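Local structure of putative aspartyl-tRNA synthetase (Leishmania major, 6OD8) at residues 186-191 with 197-202; 206-211 with 215-220; 354-359 with 538-543. The protein probably attaches L-aspartate to tRNA(Asp) at the expense of ATP, as a class II aminoacyl-tRNA synthetase. All coordinates share one frame; numbering follows the deposited sequence.

Contact 1: residues 186-191 with 197-202; sequences EDASRK and AKVNLD
Asp187 faces the returning chain at Ala197: its carboxylate lies against the Ala197 methyl, with OD2 3.8 Å from Ala197 CB. The backbone of Asp187 is tied across as well, because one water donates to Asp187 O and accepts from Val199 N. Next along, Ala188 is met by a single branch of Val199: CG2, placed beside the valine's own backbone N, packs 3.6 Å from Ala188 N and 4.1 Å from Ala188 CB. The chain doubles back from helix 185-189 toward helix 201-206, whose N-cap is Asn200. In enzymes of this type an OB-fold anticodon-binding domain precedes the class II catalytic domain, and this turn-back probably belongs to the connection between them. Arg190 extends with CG anti to its backbone N (chi1 -179°) and bends at chi3, bringing NH1 to two acceptors. Ala197 O takes it at 2.7 Å on a lone pair in the carbonyl plane, while the salt bridge to Asp187 OD1, 2.9 Å from Arg190 NH1, arrives from above the carboxylate plane. The Lys198 chain crosses Arg190 at about a right angle, CD 3.7 Å from Arg190 CG, and continues alongside Lys191 O; its ammonium turns back to Gly196 O and Ala194 O.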
ATOM      1  N   GLU A 186     -25.534 -20.642   4.088  1.00 25.32           N
ATOM      2  CA  GLU A 186     -25.547 -21.984   3.521  1.00 28.93           C
ATOM      3  C   GLU A 186     -25.589 -21.945   2.002  1.00 30.73           C
ATOM      4  O   GLU A 186     -24.792 -22.606   1.332  1.00 33.07           O
ATOM      5  CB  GLU A 186     -26.747 -22.752   4.073  1.00 32.28           C
ATOM      6  CG  GLU A 186     -26.671 -23.020   5.589  1.00 37.55           C
ATOM      7  CD  GLU A 186     -26.952 -21.800   6.492  1.00 45.70           C
ATOM      8  OE1 GLU A 186     -27.453 -20.752   6.015  1.00 41.59           O
ATOM      9  OE2 GLU A 186     -26.674 -21.905   7.708  1.00 47.54           O
ATOM     10  N   ASP A 187     -26.530 -21.188   1.441  1.00 29.72           N
ATOM     11  CA  ASP A 187     -26.664 -21.145  -0.008  1.00 26.95           C
ATOM     12  C   ASP A 187     -25.462 -20.455  -0.648  1.00 26.51           C
ATOM     13  O   ASP A 187     -24.958 -20.906  -1.686  1.00 31.25           O
ATOM     14  CB  ASP A 187     -27.956 -20.435  -0.397  1.00 29.73           C
ATOM     15  CG  ASP A 187     -29.199 -21.251  -0.080  1.00 42.15           C
ATOM     16  OD1 ASP A 187     -29.088 -22.425   0.342  1.00 42.15           O
ATOM     17  OD2 ASP A 187     -30.298 -20.697  -0.249  1.00 41.90           O
ATOM     18  N   ALA A 188     -24.985 -19.371  -0.033  1.00 26.62           N
ATOM     19  CA  ALA A 188     -23.847 -18.634  -0.574  1.00 30.02           C
ATOM     20  C   ALA A 188     -22.552 -19.434  -0.503  1.00 30.89           C
ATOM     21  O   ALA A 188     -21.608 -19.113  -1.234  1.00 30.29           O
ATOM     22  CB  ALA A 188     -23.687 -17.301   0.162  1.00 22.59           C
ATOM     23  N   SER A 189     -22.506 -20.485   0.330  1.00 24.62           N
ATOM     24  CA  SER A 189     -21.325 -21.319   0.517  1.00 26.91           C
ATOM     25  C   SER A 189     -21.340 -22.587  -0.322  1.00 28.61           C
ATOM     26  O   SER A 189     -20.332 -23.305  -0.352  1.00 32.52           O
ATOM     27  CB  SER A 189     -21.183 -21.715   1.989  1.00 25.95           C
ATOM     28  OG  SER A 189     -20.892 -20.580   2.783  1.00 22.92           O
ATOM     29  N   ARG A 190     -22.450 -22.880  -0.988  1.00 27.09           N
ATOM     30  CA  ARG A 190     -22.608 -24.151  -1.677  1.00 29.47           C
ATOM     31  C   ARG A 190     -21.756 -24.191  -2.947  1.00 35.91           C
ATOM     32  O   ARG A 190     -21.679 -23.208  -3.690  1.00 35.42           O
ATOM     33  CB  ARG A 190     -24.089 -24.367  -1.998  1.00 34.90           C
ATOM     34  CG  ARG A 190     -24.399 -25.672  -2.710  1.00 41.48           C
ATOM     35  CD  ARG A 190     -25.881 -25.987  -2.689  1.00 45.76           C
ATOM     36  NE  ARG A 190     -26.322 -26.395  -1.361  1.00 49.73           N
ATOM     37  CZ  ARG A 190     -27.078 -25.650  -0.564  1.00 41.06           C
ATOM     38  NH1 ARG A 190     -27.502 -24.463  -0.969  1.00 35.92           N
ATOM     39  NH2 ARG A 190     -27.417 -26.103   0.629  1.00 39.11           N
ATOM     40  N   LYS A 191     -21.092 -25.332  -3.175  1.00 37.68           N
ATOM     41  CA  LYS A 191     -20.339 -25.547  -4.412  1.00 38.04           C
ATOM     42  C   LYS A 191     -21.279 -25.527  -5.609  1.00 38.18           C
ATOM     43  O   LYS A 191     -22.398 -26.043  -5.542  1.00 38.45           O
ATOM     44  CB  LYS A 191     -19.602 -26.891  -4.376  1.00 43.21           C
ATOM     45  CG  LYS A 191     -18.622 -27.079  -3.225  1.00 47.25           C
ATOM     46  CD  LYS A 191     -18.080 -28.506  -3.185  1.00 48.85           C
ATOM     47  CE  LYS A 191     -17.271 -28.829  -4.423  1.00 51.12           C
ATOM     48  NZ  LYS A 191     -16.858 -30.266  -4.457  1.00 54.72           N
ATOM     49  N   ALA A 197     -29.712 -24.882  -3.797  1.00 41.54           N
ATOM     50  CA  ALA A 197     -29.792 -23.499  -4.240  1.00 41.22           C
ATOM     51  C   ALA A 197     -28.421 -22.839  -4.158  1.00 45.05           C
ATOM     52  O   ALA A 197     -27.715 -22.977  -3.154  1.00 39.97           O
ATOM     53  CB  ALA A 197     -30.801 -22.726  -3.392  1.00 43.07           C
ATOM     54  N   LYS A 198     -28.039 -22.141  -5.224  1.00 42.20           N
ATOM     55  CA  LYS A 198     -26.844 -21.314  -5.242  1.00 40.71           C
ATOM     56  C   LYS A 198     -27.231 -19.847  -5.380  1.00 39.57           C
ATOM     57  O   LYS A 198     -28.330 -19.513  -5.826  1.00 46.62           O
ATOM     58  CB  LYS A 198     -25.903 -21.714  -6.384  1.00 44.49           C
ATOM     59  CG  LYS A 198     -24.836 -22.716  -5.982  1.00 45.81           C
ATOM     60  CD  LYS A 198     -25.400 -24.115  -5.871  1.00 48.68           C
ATOM     61  CE  LYS A 198     -25.713 -24.697  -7.243  1.00 51.06           C
ATOM     62  NZ  LYS A 198     -26.293 -26.055  -7.120  1.00 53.22           N
ATOM     63  N   VAL A 199     -26.312 -18.973  -4.986  1.00 32.41           N
ATOM     64  CA  VAL A 199     -26.507 -17.532  -5.071  1.00 30.16           C
ATOM     65  C   VAL A 199     -25.757 -17.020  -6.289  1.00 30.90           C
ATOM     66  O   VAL A 199     -24.564 -17.308  -6.452  1.00 31.51           O
ATOM     67  CB  VAL A 199     -26.009 -16.824  -3.802  1.00 26.73           C
ATOM     68  CG1 VAL A 199     -26.274 -15.335  -3.911  1.00 27.57           C
ATOM     69  CG2 VAL A 199     -26.664 -17.429  -2.581  1.00 29.62           C
ATOM     70  N   ASN A 200     -26.435 -16.249  -7.134  1.00 28.25           N
ATOM     71  CA  ASN A 200     -25.718 -15.772  -8.304  1.00 26.62           C
ATOM     72  C   ASN A 200     -24.879 -14.551  -7.945  1.00 30.08           C
ATOM     73  O   ASN A 200     -25.053 -13.912  -6.898  1.00 24.83           O
ATOM     74  CB  ASN A 200     -26.678 -15.487  -9.467  1.00 36.12           C
ATOM     75  CG  ASN A 200     -27.557 -14.289  -9.240  1.00 37.57           C
ATOM     76  OD1 ASN A 200     -27.090 -13.201  -8.915  1.00 44.67           O
ATOM     77  ND2 ASN A 200     -28.852 -14.473  -9.448  1.00 51.78           N
ATOM     78  N   LEU A 201     -23.948 -14.237  -8.836  1.00 26.19           N
ATOM     79  CA  LEU A 201     -22.883 -13.310  -8.488  1.00 26.71           C
ATOM     80  C   LEU A 201     -23.417 -11.906  -8.225  1.00 23.35           C
ATOM     81  O   LEU A 201     -22.965 -11.234  -7.291  1.00 24.67           O
ATOM     82  CB  LEU A 201     -21.827 -13.304  -9.601  1.00 19.08           C
ATOM     83  CG  LEU A 201     -20.627 -12.399  -9.332  1.00 21.15           C
ATOM     84  CD1 LEU A 201     -19.923 -12.766  -8.039  1.00 23.28           C
ATOM     85  CD2 LEU A 201     -19.657 -12.512 -10.482  1.00 24.76           C
ATOM     86  N   ASP A 202     -24.390 -11.439  -9.017  1.00 22.78           N
ATOM     87  CA  ASP A 202     -24.889 -10.083  -8.780  1.00 27.16           C
ATOM     88  C   ASP A 202     -25.574  -9.964  -7.419  1.00 24.52           C
ATOM     89  O   ASP A 202     -25.393  -8.962  -6.717  1.00 24.65           O
ATOM     90  CB  ASP A 202     -25.825  -9.649  -9.911  1.00 32.80           C
ATOM     91  CG  ASP A 202     -25.054  -9.218 -11.169  1.00 49.92           C
ATOM     92  OD1 ASP A 202     -23.936  -8.649 -11.034  1.00 42.84           O
ATOM     93  OD2 ASP A 202     -25.561  -9.461 -12.292  1.00 54.65           O
TER
HETATM   94  O   HOH W   1     -23.553 -20.178  -3.919  1.00 41.46           O

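Contact 2: residues 206-211 with 215-220; sequences NSRWMD and LASGAI
Asp211 and Ser217 mark the closest backbone approach between the short helix 208-211 and the first turn of helix 215-237, their CA atoms 6.8 Å apart, a gap bridged by side chains. Ser217 OG, anti to its own backbone N (chi1 -173°), donates to Asp211 OD2 over 2.7 Å. From the other face of the carboxylate, Arg208 NH1 reaches the same oxygen, also 2.7 Å from Asp211 OD2, in a salt bridge bent to 130° at the hydrogen. Both donors stand well out of the carboxylate plane, so a single oxygen is gripped from two faces. A water completes the group: it donates to Ser217 OG and accepts from Arg208 NH1, closing a ring of four polar partners although Arg208 NH1 and Ser217 OG stay 3.8 Å apart. All three residues are buried. The second carboxylate oxygen, Asp211 OD1, has its own salt bridge to Arg204, so the aspartate is held by two arginines, which would be expected to favour its charged form. Through NE and NH2 the Arg208 guanidinium also donates to the carbonyls of Leu548 and Ser547. Trp209, on the same short helix, packs on Ser515 of the second subunit. The network ties helix 208-211 to the start of helix 215-237, probably the long helix of class II motif 1, which in this family lies at the dimer interface; this assembly too holds two subunits.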
ATOM      1  N   ASN A 206     -24.361  -7.451  -4.462  1.00 20.46           N
ATOM      2  CA  ASN A 206     -25.309  -6.438  -4.014  1.00 25.46           C
ATOM      3  C   ASN A 206     -25.423  -6.373  -2.496  1.00 29.18           C
ATOM      4  O   ASN A 206     -25.836  -5.336  -1.979  1.00 24.60           O
ATOM      5  CB  ASN A 206     -26.694  -6.700  -4.608  1.00 27.01           C
ATOM      6  CG  ASN A 206     -26.756  -6.390  -6.085  1.00 31.56           C
ATOM      7  OD1 ASN A 206     -25.875  -5.720  -6.621  1.00 29.76           O
ATOM      8  ND2 ASN A 206     -27.793  -6.879  -6.753  1.00 25.30           N
ATOM      9  N   SER A 207     -25.108  -7.469  -1.791  1.00 31.71           N
ATOM     10  CA  SER A 207     -25.021  -7.510  -0.319  1.00 29.91           C
ATOM     11  C   SER A 207     -23.691  -8.153   0.083  1.00 25.40           C
ATOM     12  O   SER A 207     -23.636  -9.193   0.744  1.00 22.04           O
ATOM     13  CB  SER A 207     -26.173  -8.283   0.317  1.00 30.07           C
ATOM     14  OG  SER A 207     -27.429  -7.789  -0.100  1.00 26.51           O
ATOM     15  N   ARG A 208     -22.602  -7.496  -0.321  1.00 18.44           N
ATOM     16  CA  ARG A 208     -21.272  -8.060  -0.155  1.00 18.60           C
ATOM     17  C   ARG A 208     -20.935  -8.309   1.308  1.00 23.00           C
ATOM     18  O   ARG A 208     -20.175  -9.238   1.612  1.00 18.23           O
ATOM     19  CB  ARG A 208     -20.236  -7.127  -0.797  1.00 23.73           C
ATOM     20  CG  ARG A 208     -18.821  -7.592  -0.658  1.00 31.13           C
ATOM     21  CD  ARG A 208     -18.625  -8.941  -1.325  1.00 31.26           C
ATOM     22  NE  ARG A 208     -17.567  -8.862  -2.320  1.00 30.28           N
ATOM     23  CZ  ARG A 208     -17.104  -9.898  -3.006  1.00 26.90           C
ATOM     24  NH1 ARG A 208     -17.597 -11.106  -2.788  1.00 25.18           N
ATOM     25  NH2 ARG A 208     -16.137  -9.725  -3.900  1.00 27.69           N
ATOM     26  N   TRP A 209     -21.495  -7.504   2.224  1.00 19.27           N
ATOM     27  CA  TRP A 209     -21.228  -7.698   3.650  1.00 22.07           C
ATOM     28  C   TRP A 209     -21.736  -9.045   4.133  1.00 19.47           C
ATOM     29  O   TRP A 209     -21.164  -9.627   5.065  1.00 21.68           O
ATOM     30  CB  TRP A 209     -21.855  -6.569   4.474  1.00 18.82           C
ATOM     31  CG  TRP A 209     -23.281  -6.257   4.089  1.00 17.72           C
ATOM     32  CD1 TRP A 209     -24.425  -6.765   4.646  1.00 17.56           C
ATOM     33  CD2 TRP A 209     -23.701  -5.367   3.052  1.00 18.55           C
ATOM     34  NE1 TRP A 209     -25.527  -6.238   4.017  1.00 20.34           N
ATOM     35  CE2 TRP A 209     -25.108  -5.388   3.025  1.00 21.75           C
ATOM     36  CE3 TRP A 209     -23.016  -4.567   2.123  1.00 22.05           C
ATOM     37  CZ2 TRP A 209     -25.855  -4.625   2.111  1.00 24.47           C
ATOM     38  CZ3 TRP A 209     -23.761  -3.812   1.217  1.00 24.30           C
ATOM     39  CH2 TRP A 209     -25.162  -3.846   1.223  1.00 27.08           C
ATOM     40  N   MET A 210     -22.808  -9.557   3.530  1.00 16.51           N
ATOM     41  CA  MET A 210     -23.245 -10.909   3.860  1.00 17.81           C
ATOM     42  C   MET A 210     -22.309 -11.949   3.244  1.00 21.98           C
ATOM     43  O   MET A 210     -21.889 -12.911   3.908  1.00 21.38           O
ATOM     44  CB  MET A 210     -24.687 -11.115   3.373  1.00 19.77           C
ATOM     45  CG  MET A 210     -25.305 -12.424   3.746  1.00 24.59           C
ATOM     46  SD  MET A 210     -25.637 -12.529   5.537  1.00 26.42           S
ATOM     47  CE  MET A 210     -26.249 -14.210   5.612  1.00 27.00           C
ATOM     48  N   ASP A 211     -22.003 -11.783   1.957  1.00 18.18           N
ATOM     49  CA  ASP A 211     -21.145 -12.736   1.248  1.00 19.81           C
ATOM     50  C   ASP A 211     -19.793 -12.897   1.926  1.00 18.35           C
ATOM     51  O   ASP A 211     -19.248 -14.009   1.988  1.00 19.27           O
ATOM     52  CB  ASP A 211     -20.924 -12.289  -0.195  1.00 23.63           C
ATOM     53  CG  ASP A 211     -19.870 -13.151  -0.898  1.00 28.35           C
ATOM     54  OD1 ASP A 211     -20.194 -14.296  -1.262  1.00 30.96           O
ATOM     55  OD2 ASP A 211     -18.707 -12.717  -0.994  1.00 30.62           O
ATOM     56  N   LEU A 215     -16.895 -18.843   4.391  1.00 19.20           N
ATOM     57  CA  LEU A 215     -15.512 -19.290   4.567  1.00 18.11           C
ATOM     58  C   LEU A 215     -14.656 -18.902   3.379  1.00 20.57           C
ATOM     59  O   LEU A 215     -13.576 -18.323   3.542  1.00 18.66           O
ATOM     60  CB  LEU A 215     -15.458 -20.815   4.765  1.00 19.40           C
ATOM     61  CG  LEU A 215     -16.010 -21.383   6.066  1.00 29.34           C
ATOM     62  CD1 LEU A 215     -15.998 -22.921   5.998  1.00 29.22           C
ATOM     63  CD2 LEU A 215     -15.171 -20.903   7.202  1.00 32.82           C
ATOM     64  N   ALA A 216     -15.112 -19.239   2.169  1.00 20.63           N
ATOM     65  CA  ALA A 216     -14.272 -19.037   0.990  1.00 19.18           C
ATOM     66  C   ALA A 216     -14.051 -17.560   0.712  1.00 17.81           C
ATOM     67  O   ALA A 216     -12.924 -17.131   0.437  1.00 18.05           O
ATOM     68  CB  ALA A 216     -14.891 -19.732  -0.234  1.00 17.20           C
ATOM     69  N   SER A 217     -15.117 -16.759   0.765  1.00 18.76           N
ATOM     70  CA  SER A 217     -14.964 -15.335   0.465  1.00 18.37           C
ATOM     71  C   SER A 217     -14.048 -14.658   1.488  1.00 17.23           C
ATOM     72  O   SER A 217     -13.123 -13.924   1.126  1.00 20.33           O
ATOM     73  CB  SER A 217     -16.359 -14.693   0.391  1.00 22.08           C
ATOM     74  OG  SER A 217     -16.306 -13.351  -0.040  1.00 28.47           O
ATOM     75  N   GLY A 218     -14.262 -14.927   2.777  1.00 16.58           N
ATOM     76  CA  GLY A 218     -13.347 -14.414   3.779  1.00 15.75           C
ATOM     77  C   GLY A 218     -11.909 -14.839   3.546  1.00 18.98           C
ATOM     78  O   GLY A 218     -10.987 -14.030   3.694  1.00 20.18           O
ATOM     79  N   ALA A 219     -11.697 -16.103   3.154  1.00 17.91           N
ATOM     80  CA  ALA A 219     -10.333 -16.589   2.926  1.00 15.72           C
ATOM     81  C   ALA A 219      -9.707 -15.919   1.721  1.00 17.74           C
ATOM     82  O   ALA A 219      -8.506 -15.617   1.726  1.00 15.34           O
ATOM     83  CB  ALA A 219     -10.318 -18.116   2.744  1.00 17.41           C
ATOM     84  N   ILE A 220     -10.488 -15.711   0.663  1.00 15.70           N
ATOM     85  CA  ILE A 220      -9.944 -15.031  -0.519  1.00 16.13           C
ATOM     86  C   ILE A 220      -9.355 -13.678  -0.145  1.00 15.53           C
ATOM     87  O   ILE A 220      -8.260 -13.310  -0.596  1.00 17.22           O
ATOM     88  CB  ILE A 220     -11.029 -14.889  -1.600  1.00 15.75           C
ATOM     89  CG1 ILE A 220     -11.367 -16.254  -2.191  1.00 18.83           C
ATOM     90  CG2 ILE A 220     -10.591 -13.926  -2.671  1.00 15.12           C
ATOM     91  CD1 ILE A 220     -12.616 -16.234  -3.091  1.00 15.82           C
TER
HETATM   92  O   HOH W   2     -15.652 -13.480  -2.976  1.00 28.13           O

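Contact 3: residues 354-359 with 538-543; sequences QQYPFE and LGLSNV
Phe358 and Leu538 make the tight part of this contact. The para carbon of the ring, Phe358 CZ, lies 3.7 Å from the branch Leu538 CD2, while at the other end of the side chain Phe358 CB comes within 3.3 Å of Leu538 O. In Phe358 a chi1 of 60° sets CG between the backbone N and the carbonyl carbon, which brings the ring beside the end of helix 530-538, with Leu538 CA over one face. That helix closes in a Schellman motif: Gly539, with positive phi, is the C-prime residue, Leu540 N bonds back to Met535 O and Gly539 N to Leu536 O. The class II catalytic domain sets helix 530-538 against the loop that follows helix 346-353. Packing is sparser at Tyr356, where Leu540 CD2 comes nearest to Tyr356 CB, 4.1 Å away, and lies oblique to the ring. Gln355 CG covers one face of the ring. Between the two backbones, water does the joining. One molecule lies 2.7 Å from Tyr356 O and 2.8 Å from Leu538 O, within bonding reach of both; a second spans Pro357 O and Gly539 O, 2.9 Å from the latter, beside the exposed Pro357 and Gly539.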
ATOM      1  N   GLN A 354     -12.608 -25.666  -0.483  1.00 26.53           N
ATOM      2  CA  GLN A 354     -13.781 -26.487  -0.195  1.00 30.83           C
ATOM      3  C   GLN A 354     -14.993 -26.022  -0.987  1.00 31.57           C
ATOM      4  O   GLN A 354     -15.860 -26.833  -1.331  1.00 28.95           O
ATOM      5  CB  GLN A 354     -14.086 -26.500   1.306  1.00 27.91           C
ATOM      6  CG  GLN A 354     -14.103 -25.137   1.982  1.00 35.93           C
ATOM      7  CD  GLN A 354     -15.460 -24.448   1.909  1.00 41.62           C
ATOM      8  OE1 GLN A 354     -16.503 -25.109   1.836  1.00 46.25           O
ATOM      9  NE2 GLN A 354     -15.453 -23.112   1.923  1.00 25.29           N
ATOM     10  N   GLN A 355     -15.072 -24.735  -1.298  1.00 25.49           N
ATOM     11  CA  GLN A 355     -16.140 -24.257  -2.165  1.00 24.54           C
ATOM     12  C   GLN A 355     -15.723 -24.178  -3.628  1.00 25.66           C
ATOM     13  O   GLN A 355     -16.542 -24.433  -4.511  1.00 24.79           O
ATOM     14  CB  GLN A 355     -16.630 -22.875  -1.705  1.00 24.94           C
ATOM     15  CG  GLN A 355     -17.865 -22.428  -2.475  1.00 25.78           C
ATOM     16  CD  GLN A 355     -18.514 -21.169  -1.918  1.00 29.45           C
ATOM     17  OE1 GLN A 355     -18.151 -20.680  -0.837  1.00 22.39           O
ATOM     18  NE2 GLN A 355     -19.499 -20.646  -2.653  1.00 23.05           N
ATOM     19  N   TYR A 356     -14.468 -23.834  -3.896  1.00 20.43           N
ATOM     20  CA  TYR A 356     -13.978 -23.546  -5.243  1.00 24.09           C
ATOM     21  C   TYR A 356     -12.743 -24.406  -5.462  1.00 23.81           C
ATOM     22  O   TYR A 356     -11.609 -23.913  -5.368  1.00 22.75           O
ATOM     23  CB  TYR A 356     -13.644 -22.058  -5.397  1.00 22.62           C
ATOM     24  CG  TYR A 356     -14.830 -21.129  -5.253  1.00 28.06           C
ATOM     25  CD1 TYR A 356     -15.912 -21.211  -6.124  1.00 30.20           C
ATOM     26  CD2 TYR A 356     -14.858 -20.152  -4.259  1.00 28.09           C
ATOM     27  CE1 TYR A 356     -16.996 -20.355  -6.007  1.00 27.40           C
ATOM     28  CE2 TYR A 356     -15.935 -19.291  -4.130  1.00 26.53           C
ATOM     29  CZ  TYR A 356     -17.002 -19.398  -5.002  1.00 28.87           C
ATOM     30  OH  TYR A 356     -18.066 -18.529  -4.882  1.00 25.63           O
ATOM     31  N   PRO A 357     -12.926 -25.702  -5.716  1.00 25.87           N
ATOM     32  CA  PRO A 357     -11.784 -26.619  -5.756  1.00 25.03           C
ATOM     33  C   PRO A 357     -10.767 -26.206  -6.802  1.00 26.46           C
ATOM     34  O   PRO A 357     -11.116 -25.791  -7.913  1.00 26.68           O
ATOM     35  CB  PRO A 357     -12.422 -27.968  -6.103  1.00 28.41           C
ATOM     36  CG  PRO A 357     -13.832 -27.847  -5.649  1.00 29.59           C
ATOM     37  CD  PRO A 357     -14.209 -26.410  -5.861  1.00 23.92           C
ATOM     38  N   PHE A 358      -9.498 -26.305  -6.426  1.00 25.53           N
ATOM     39  CA  PHE A 358      -8.418 -25.987  -7.348  1.00 24.00           C
ATOM     40  C   PHE A 358      -7.232 -26.886  -7.053  1.00 28.98           C
ATOM     41  O   PHE A 358      -7.055 -27.351  -5.922  1.00 27.46           O
ATOM     42  CB  PHE A 358      -7.990 -24.523  -7.248  1.00 20.84           C
ATOM     43  CG  PHE A 358      -7.478 -24.114  -5.879  1.00 23.74           C
ATOM     44  CD1 PHE A 358      -8.363 -23.708  -4.885  1.00 22.47           C
ATOM     45  CD2 PHE A 358      -6.113 -24.086  -5.610  1.00 18.99           C
ATOM     46  CE1 PHE A 358      -7.903 -23.285  -3.626  1.00 21.14           C
ATOM     47  CE2 PHE A 358      -5.640 -23.676  -4.369  1.00 25.40           C
ATOM     48  CZ  PHE A 358      -6.547 -23.281  -3.365  1.00 24.73           C
ATOM     49  N   GLU A 359      -6.416 -27.124  -8.089  1.00 26.87           N
ATOM     50  CA  GLU A 359      -5.126 -27.772  -7.880  1.00 28.82           C
ATOM     51  C   GLU A 359      -4.091 -26.711  -7.526  1.00 25.35           C
ATOM     52  O   GLU A 359      -4.009 -25.682  -8.223  1.00 25.46           O
ATOM     53  CB  GLU A 359      -4.684 -28.555  -9.125  1.00 27.15           C
ATOM     54  N   LEU A 538      -5.594 -18.921  -7.338  1.00 14.62           N
ATOM     55  CA  LEU A 538      -6.617 -19.786  -6.770  1.00 16.03           C
ATOM     56  C   LEU A 538      -7.488 -20.445  -7.828  1.00 21.87           C
ATOM     57  O   LEU A 538      -8.360 -21.252  -7.479  1.00 19.16           O
ATOM     58  CB  LEU A 538      -7.504 -18.972  -5.822  1.00 18.08           C
ATOM     59  CG  LEU A 538      -6.824 -18.422  -4.563  1.00 18.77           C
ATOM     60  CD1 LEU A 538      -7.795 -17.493  -3.770  1.00 15.58           C
ATOM     61  CD2 LEU A 538      -6.341 -19.554  -3.653  1.00 16.07           C
ATOM     62  N   GLY A 539      -7.309 -20.084  -9.096  1.00 24.72           N
ATOM     63  CA  GLY A 539      -8.129 -20.632 -10.161  1.00 24.50           C
ATOM     64  C   GLY A 539      -9.592 -20.251 -10.107  1.00 27.27           C
ATOM     65  O   GLY A 539     -10.440 -21.052 -10.511  1.00 23.68           O
ATOM     66  N   LEU A 540      -9.917 -19.050  -9.622  1.00 21.31           N
ATOM     67  CA  LEU A 540     -11.307 -18.630  -9.478  1.00 24.67           C
ATOM     68  C   LEU A 540     -11.939 -18.345 -10.839  1.00 24.02           C
ATOM     69  O   LEU A 540     -11.265 -17.952 -11.787  1.00 22.67           O
ATOM     70  CB  LEU A 540     -11.391 -17.372  -8.594  1.00 21.22           C
ATOM     71  CG  LEU A 540     -10.809 -17.517  -7.190  1.00 23.31           C
ATOM     72  CD1 LEU A 540     -10.917 -16.195  -6.392  1.00 20.99           C
ATOM     73  CD2 LEU A 540     -11.538 -18.668  -6.493  1.00 20.37           C
ATOM     74  N   SER A 541     -13.263 -18.495 -10.913  1.00 24.16           N
ATOM     75  CA  SER A 541     -13.962 -18.359 -12.190  1.00 27.41           C
ATOM     76  C   SER A 541     -14.207 -16.912 -12.601  1.00 25.10           C
ATOM     77  O   SER A 541     -14.511 -16.658 -13.774  1.00 24.85           O
ATOM     78  CB  SER A 541     -15.317 -19.067 -12.128  1.00 26.05           C
ATOM     79  OG  SER A 541     -16.136 -18.407 -11.176  1.00 30.56           O
ATOM     80  N   ASN A 542     -14.100 -15.962 -11.675  1.00 17.09           N
ATOM     81  CA  ASN A 542     -14.522 -14.592 -11.943  1.00 16.40           C
ATOM     82  C   ASN A 542     -13.691 -13.654 -11.091  1.00 19.68           C
ATOM     83  O   ASN A 542     -13.588 -13.854  -9.877  1.00 20.47           O
ATOM     84  CB  ASN A 542     -16.024 -14.390 -11.630  1.00 18.61           C
ATOM     85  CG  ASN A 542     -16.588 -13.141 -12.276  1.00 21.86           C
ATOM     86  OD1 ASN A 542     -16.118 -12.026 -12.026  1.00 19.92           O
ATOM     87  ND2 ASN A 542     -17.552 -13.331 -13.177  1.00 20.83           N
ATOM     88  N   VAL A 543     -13.135 -12.618 -11.721  1.00 14.90           N
ATOM     89  CA  VAL A 543     -12.265 -11.688 -11.011  1.00 14.36           C
ATOM     90  C   VAL A 543     -13.013 -10.941  -9.911  1.00 16.82           C
ATOM     91  O   VAL A 543     -12.385 -10.448  -8.966  1.00 18.81           O
ATOM     92  CB  VAL A 543     -11.616 -10.707 -12.012  1.00 18.62           C
ATOM     93  CG1 VAL A 543     -12.657  -9.754 -12.588  1.00 17.98           C
ATOM     94  CG2 VAL A 543     -10.462  -9.948 -11.352  1.00 14.08           C
TER
HETATM   95  O   HOH W   3     -10.909 -22.378  -7.506  1.00 25.82           O
HETATM   96  O   HOH W   4     -10.265 -23.924 -10.092  1.00 27.38           O

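How the contacts relate
Contact 2 is the buried member of the three, contact 3 is partly buried, and contact 1 lies at the surface. Burial does not go with apolar chemistry: charge and hydroxyl groups join the helices of the buried contact, an arginine shared by a carboxylate and a backbone carbonyl holds the surface turn, while contact 3 has no direct hydrogen bond across it and relies on apolar side chains; water bridges all three. Contacts 1 and 2 follow one another along the chain, through helices 201-206 and 208-211. Contact 3, from distant segments, touches both: Gln355 NE2 probably hydrogen-bonds to Ala188 O of contact 1, while Gln355 OE1 packs on Ala216 and Leu540 on Ile220 of contact 2.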